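Local coordinates for mandelate racemase/muconate lactonizing protein (PDB 3VC5) that probably catalyses the magnesium-dependent dehydration of D-glucarate to 5-dehydro-4-deoxy-D-glucarate, at residues D37-P49 and F169-F183. Sequence-based numbering, arbitrary orientation.
With PO4 (phosphate ion), chain B.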
# COMPACT_ATOMS: atom_id res chain seq x y z
N ASP A 37 7.37 -7.67 -34.17
CA ASP A 37 6.89 -6.36 -33.79
C ASP A 37 7.02 -5.47 -35.02
O ASP A 37 8.04 -5.53 -35.69
CB ASP A 37 7.81 -5.79 -32.70
CG ASP A 37 7.16 -4.67 -31.88
OD1 ASP A 37 5.93 -4.57 -31.85
OD2 ASP A 37 7.91 -3.91 -31.22
N PRO A 38 6.01 -4.63 -35.31
CA PRO A 38 6.15 -3.70 -36.47
C PRO A 38 7.16 -2.57 -36.20
O PRO A 38 7.63 -2.43 -35.05
CB PRO A 38 4.73 -3.12 -36.62
CG PRO A 38 3.82 -4.04 -35.85
CD PRO A 38 4.67 -4.55 -34.70
N PRO A 39 7.49 -1.77 -37.23
CA PRO A 39 8.48 -0.69 -37.12
C PRO A 39 7.84 0.58 -36.51
O PRO A 39 7.68 1.62 -37.17
CB PRO A 39 8.94 -0.47 -38.57
CG PRO A 39 7.74 -0.86 -39.39
CD PRO A 39 7.14 -2.05 -38.64
N LEU A 40 7.49 0.47 -35.24
CA LEU A 40 6.88 1.54 -34.48
C LEU A 40 7.95 2.58 -34.10
O LEU A 40 8.98 2.25 -33.51
CB LEU A 40 6.22 0.95 -33.23
CG LEU A 40 5.25 -0.21 -33.47
CD1 LEU A 40 4.65 -0.71 -32.12
CD2 LEU A 40 4.16 0.13 -34.46
N LEU A 41 7.72 3.83 -34.51
CA LEU A 41 8.68 4.90 -34.29
C LEU A 41 8.48 5.53 -32.92
O LEU A 41 7.37 5.62 -32.40
CB LEU A 41 8.51 5.95 -35.39
CG LEU A 41 8.82 5.45 -36.81
CD1 LEU A 41 8.21 6.37 -37.84
CD2 LEU A 41 10.33 5.42 -37.00
N ASN A 42 9.57 6.01 -32.32
CA ASN A 42 9.45 6.69 -31.04
C ASN A 42 10.65 7.64 -30.89
O ASN A 42 11.47 7.76 -31.81
CB ASN A 42 9.35 5.65 -29.89
CG ASN A 42 10.59 4.79 -29.77
OD1 ASN A 42 11.67 5.18 -30.25
ND2 ASN A 42 10.45 3.62 -29.15
N ALA A 43 10.75 8.33 -29.76
CA ALA A 43 11.85 9.26 -29.55
C ALA A 43 13.24 8.60 -29.64
O ALA A 43 14.23 9.27 -29.95
CB ALA A 43 11.71 9.96 -28.20
N ALA A 44 13.32 7.32 -29.30
CA ALA A 44 14.59 6.58 -29.28
C ALA A 44 14.97 5.91 -30.61
O ALA A 44 16.01 5.28 -30.71
CB ALA A 44 14.59 5.54 -28.13
N GLY A 45 14.11 6.01 -31.62
CA GLY A 45 14.41 5.44 -32.93
C GLY A 45 13.20 4.71 -33.47
O GLY A 45 12.14 5.30 -33.74
N VAL A 46 13.34 3.40 -33.57
CA VAL A 46 12.25 2.57 -34.11
C VAL A 46 12.34 1.19 -33.50
O VAL A 46 13.45 0.69 -33.27
CB VAL A 46 12.30 2.54 -35.66
CG1 VAL A 46 13.66 2.01 -36.14
CG2 VAL A 46 11.14 1.72 -36.28
N HIS A 47 11.19 0.56 -33.21
CA HIS A 47 11.20 -0.80 -32.67
C HIS A 47 11.85 -1.77 -33.66
O HIS A 47 11.64 -1.66 -34.87
CB HIS A 47 9.77 -1.28 -32.44
CG HIS A 47 9.10 -0.70 -31.23
ND1 HIS A 47 8.14 -1.38 -30.52
CD2 HIS A 47 9.25 0.51 -30.63
CE1 HIS A 47 7.73 -0.62 -29.51
NE2 HIS A 47 8.40 0.52 -29.54
N GLN A 48 12.60 -2.74 -33.12
CA GLN A 48 13.24 -3.76 -33.93
C GLN A 48 12.22 -4.81 -34.38
O GLN A 48 11.12 -4.89 -33.85
CB GLN A 48 14.39 -4.41 -33.17
CG GLN A 48 15.61 -3.49 -33.02
CD GLN A 48 16.49 -3.90 -31.86
OE1 GLN A 48 16.07 -3.83 -30.69
NE2 GLN A 48 17.71 -4.32 -32.16
N PRO A 49 12.60 -5.65 -35.35
CA PRO A 49 11.61 -6.60 -35.88
C PRO A 49 11.19 -7.71 -34.89
O PRO A 49 10.15 -8.37 -35.09
CB PRO A 49 12.32 -7.23 -37.10
CG PRO A 49 13.52 -6.43 -37.36
CD PRO A 49 13.86 -5.62 -36.12
N PHE A 169 0.98 4.75 -33.14
CA PHE A 169 2.36 5.07 -33.45
C PHE A 169 2.48 5.52 -34.88
O PHE A 169 1.85 4.93 -35.76
CB PHE A 169 3.24 3.83 -33.36
CG PHE A 169 3.50 3.33 -31.95
CD1 PHE A 169 2.56 2.57 -31.27
CD2 PHE A 169 4.71 3.62 -31.32
CE1 PHE A 169 2.82 2.08 -29.97
CE2 PHE A 169 4.98 3.16 -30.00
CZ PHE A 169 4.04 2.40 -29.33
N TYR A 170 3.35 6.49 -35.12
CA TYR A 170 3.87 6.65 -36.47
C TYR A 170 4.69 5.40 -36.78
O TYR A 170 5.34 4.83 -35.90
CB TYR A 170 4.75 7.89 -36.56
CG TYR A 170 4.01 9.18 -36.32
CD1 TYR A 170 3.23 9.76 -37.32
CD2 TYR A 170 4.15 9.86 -35.11
CE1 TYR A 170 2.57 10.96 -37.11
CE2 TYR A 170 3.51 11.07 -34.90
CZ TYR A 170 2.72 11.62 -35.91
OH TYR A 170 2.08 12.82 -35.70
N LYS A 171 4.56 4.89 -38.01
CA LYS A 171 5.31 3.70 -38.38
C LYS A 171 5.56 3.60 -39.87
O LYS A 171 4.80 4.15 -40.67
CB LYS A 171 4.55 2.44 -37.91
CG LYS A 171 3.18 2.26 -38.61
CD LYS A 171 2.41 1.03 -38.09
CE LYS A 171 3.11 -0.30 -38.46
NZ LYS A 171 3.19 -0.55 -39.96
N TRP A 172 6.65 2.93 -40.23
CA TRP A 172 6.91 2.61 -41.63
C TRP A 172 5.93 1.52 -42.05
O TRP A 172 5.28 0.91 -41.19
CB TRP A 172 8.34 2.14 -41.83
CG TRP A 172 9.35 3.16 -41.40
CD1 TRP A 172 9.22 4.52 -41.43
CD2 TRP A 172 10.68 2.89 -40.93
NE1 TRP A 172 10.38 5.12 -40.97
CE2 TRP A 172 11.29 4.14 -40.67
CE3 TRP A 172 11.40 1.72 -40.69
CZ2 TRP A 172 12.59 4.24 -40.18
CZ3 TRP A 172 12.70 1.83 -40.21
CH2 TRP A 172 13.28 3.08 -39.96
N ALA A 173 5.83 1.26 -43.36
CA ALA A 173 4.92 0.24 -43.86
C ALA A 173 5.40 -1.15 -43.42
O ALA A 173 4.60 -2.09 -43.27
CB ALA A 173 4.85 0.31 -45.36
N GLY A 174 6.71 -1.28 -43.22
CA GLY A 174 7.31 -2.57 -42.80
C GLY A 174 8.75 -2.32 -42.43
O GLY A 174 9.25 -1.19 -42.62
N HIS A 175 9.43 -3.34 -41.91
CA HIS A 175 10.87 -3.24 -41.66
C HIS A 175 11.59 -3.29 -42.99
O HIS A 175 11.23 -4.09 -43.83
CB HIS A 175 11.31 -4.40 -40.78
CG HIS A 175 10.87 -4.23 -39.37
ND1 HIS A 175 11.52 -3.39 -38.48
CD2 HIS A 175 9.79 -4.72 -38.71
CE1 HIS A 175 10.88 -3.40 -37.32
NE2 HIS A 175 9.81 -4.18 -37.44
N PRO A 176 12.60 -2.41 -43.19
CA PRO A 176 13.29 -2.39 -44.48
C PRO A 176 13.82 -3.77 -44.77
O PRO A 176 14.36 -4.42 -43.88
CB PRO A 176 14.45 -1.42 -44.24
CG PRO A 176 13.87 -0.43 -43.26
CD PRO A 176 13.07 -1.32 -42.31
N GLY A 177 13.65 -4.24 -46.01
CA GLY A 177 14.15 -5.55 -46.37
C GLY A 177 13.24 -6.71 -45.99
O GLY A 177 13.59 -7.85 -46.26
N LYS A 178 12.08 -6.43 -45.39
CA LYS A 178 11.14 -7.46 -44.91
C LYS A 178 9.69 -7.22 -45.41
O LYS A 178 9.39 -6.14 -45.91
CB LYS A 178 11.14 -7.45 -43.39
CG LYS A 178 12.54 -7.56 -42.75
CD LYS A 178 12.38 -7.70 -41.20
CE LYS A 178 13.67 -8.01 -40.42
NZ LYS A 178 14.88 -8.06 -41.25
N PRO A 179 8.79 -8.22 -45.28
CA PRO A 179 7.42 -8.01 -45.75
C PRO A 179 6.71 -6.87 -45.02
O PRO A 179 6.89 -6.71 -43.81
CB PRO A 179 6.71 -9.35 -45.44
CG PRO A 179 7.81 -10.35 -45.40
CD PRO A 179 9.01 -9.60 -44.83
N GLU A 180 5.90 -6.09 -45.74
CA GLU A 180 5.06 -5.08 -45.12
C GLU A 180 3.96 -5.72 -44.29
O GLU A 180 3.46 -6.80 -44.62
CB GLU A 180 4.49 -4.15 -46.18
CG GLU A 180 5.59 -3.48 -46.97
CD GLU A 180 5.09 -2.52 -48.01
OE1 GLU A 180 3.88 -2.52 -48.29
OE2 GLU A 180 5.92 -1.76 -48.55
N ASP A 181 3.58 -5.07 -43.19
CA ASP A 181 2.58 -5.64 -42.33
C ASP A 181 1.19 -5.18 -42.71
O ASP A 181 1.02 -4.33 -43.60
CB ASP A 181 2.90 -5.31 -40.87
CG ASP A 181 2.94 -3.82 -40.59
OD1 ASP A 181 1.93 -3.13 -40.82
OD2 ASP A 181 3.99 -3.34 -40.11
N ARG A 182 0.17 -5.76 -42.07
CA ARG A 182 -1.21 -5.44 -42.42
C ARG A 182 -1.70 -4.08 -41.93
O ARG A 182 -2.81 -3.68 -42.27
CB ARG A 182 -2.17 -6.54 -41.93
CG ARG A 182 -2.43 -6.53 -40.41
CD ARG A 182 -3.37 -7.66 -39.99
NE ARG A 182 -3.80 -7.57 -38.60
CZ ARG A 182 -4.79 -6.80 -38.15
NH1 ARG A 182 -5.47 -6.00 -38.98
NH2 ARG A 182 -5.11 -6.80 -36.86
N PHE A 183 -0.90 -3.38 -41.12
CA PHE A 183 -1.38 -2.14 -40.50
C PHE A 183 -1.24 -0.92 -41.41
O PHE A 183 -2.01 0.05 -41.28
CB PHE A 183 -0.66 -1.90 -39.17
CG PHE A 183 -0.86 -3.04 -38.20
CD1 PHE A 183 -2.10 -3.24 -37.59
CD2 PHE A 183 0.16 -3.94 -37.95
CE1 PHE A 183 -2.30 -4.32 -36.72
CE2 PHE A 183 -0.01 -4.98 -37.07
CZ PHE A 183 -1.24 -5.19 -36.46
P PO4 B . 7.72 2.00 -26.41
O1 PO4 B . 8.28 2.64 -27.63
O2 PO4 B . 6.96 0.79 -26.91
O3 PO4 B . 8.79 1.57 -25.50
O4 PO4 B . 6.86 2.96 -25.76
O HOH W 1 5.09 7.23 -33.13
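Phe169 turns one ring face to Leu40, whose CD1 sits 4.0 Å from the centroid of the Phe169 ring, while Leu41 O meets the edge. Leu40 CB also lies over one face of the His47 ring, which meets Phe169 obliquely. A single beta bridge pairs Leu40 with Lys171: Leu41 N donates to Tyr170 O at 2.9 Å (168°), Trp172 N gives Pro39 O a weak bond, and a water links Tyr170 N with Leu41 O. Lys171, bent at chi3 and chi4, lays CE against Pro38 CB and brings NZ to Asp181 OD2 (2.9 Å) on its syn side and to Trp172 O. Val46 CG2 lies over one face of the Trp172 indole, Leu41 CD2 touches NE1 and CE2, and Pro39 CB nears CE3.

In the enolase superfamily the N-terminal domain caps the barrel, and its segment 37-49, with the short hairpin 41-46, packs on the segment following barrel strand 161-169. Asn42 ND2 and His47 NE2 donate to O1 of a bound phosphate, which Lys211, the predicted proton acceptor, also binds; Asp37 OD2 receives His47 ND1 at 2.6 Å.

His175, with CG anti to its carbonyl carbon (chi1 -74°), slots its imidazole between Pro39 CB and Pro49 CB, one over each face. Its NE2 donates to Asp37 O at 2.8 Å, in the carbonyl plane, and ND1 pairs with Tyr426 OH. A leucine here would probably leave Asp37 O and the tyrosine hydroxyl without this partner and lose the flat ring between the prolines. Lys178 CE presses on Pro49 CG, and Phe183 CE2 reaches Pro38 CG at 4.1 Å.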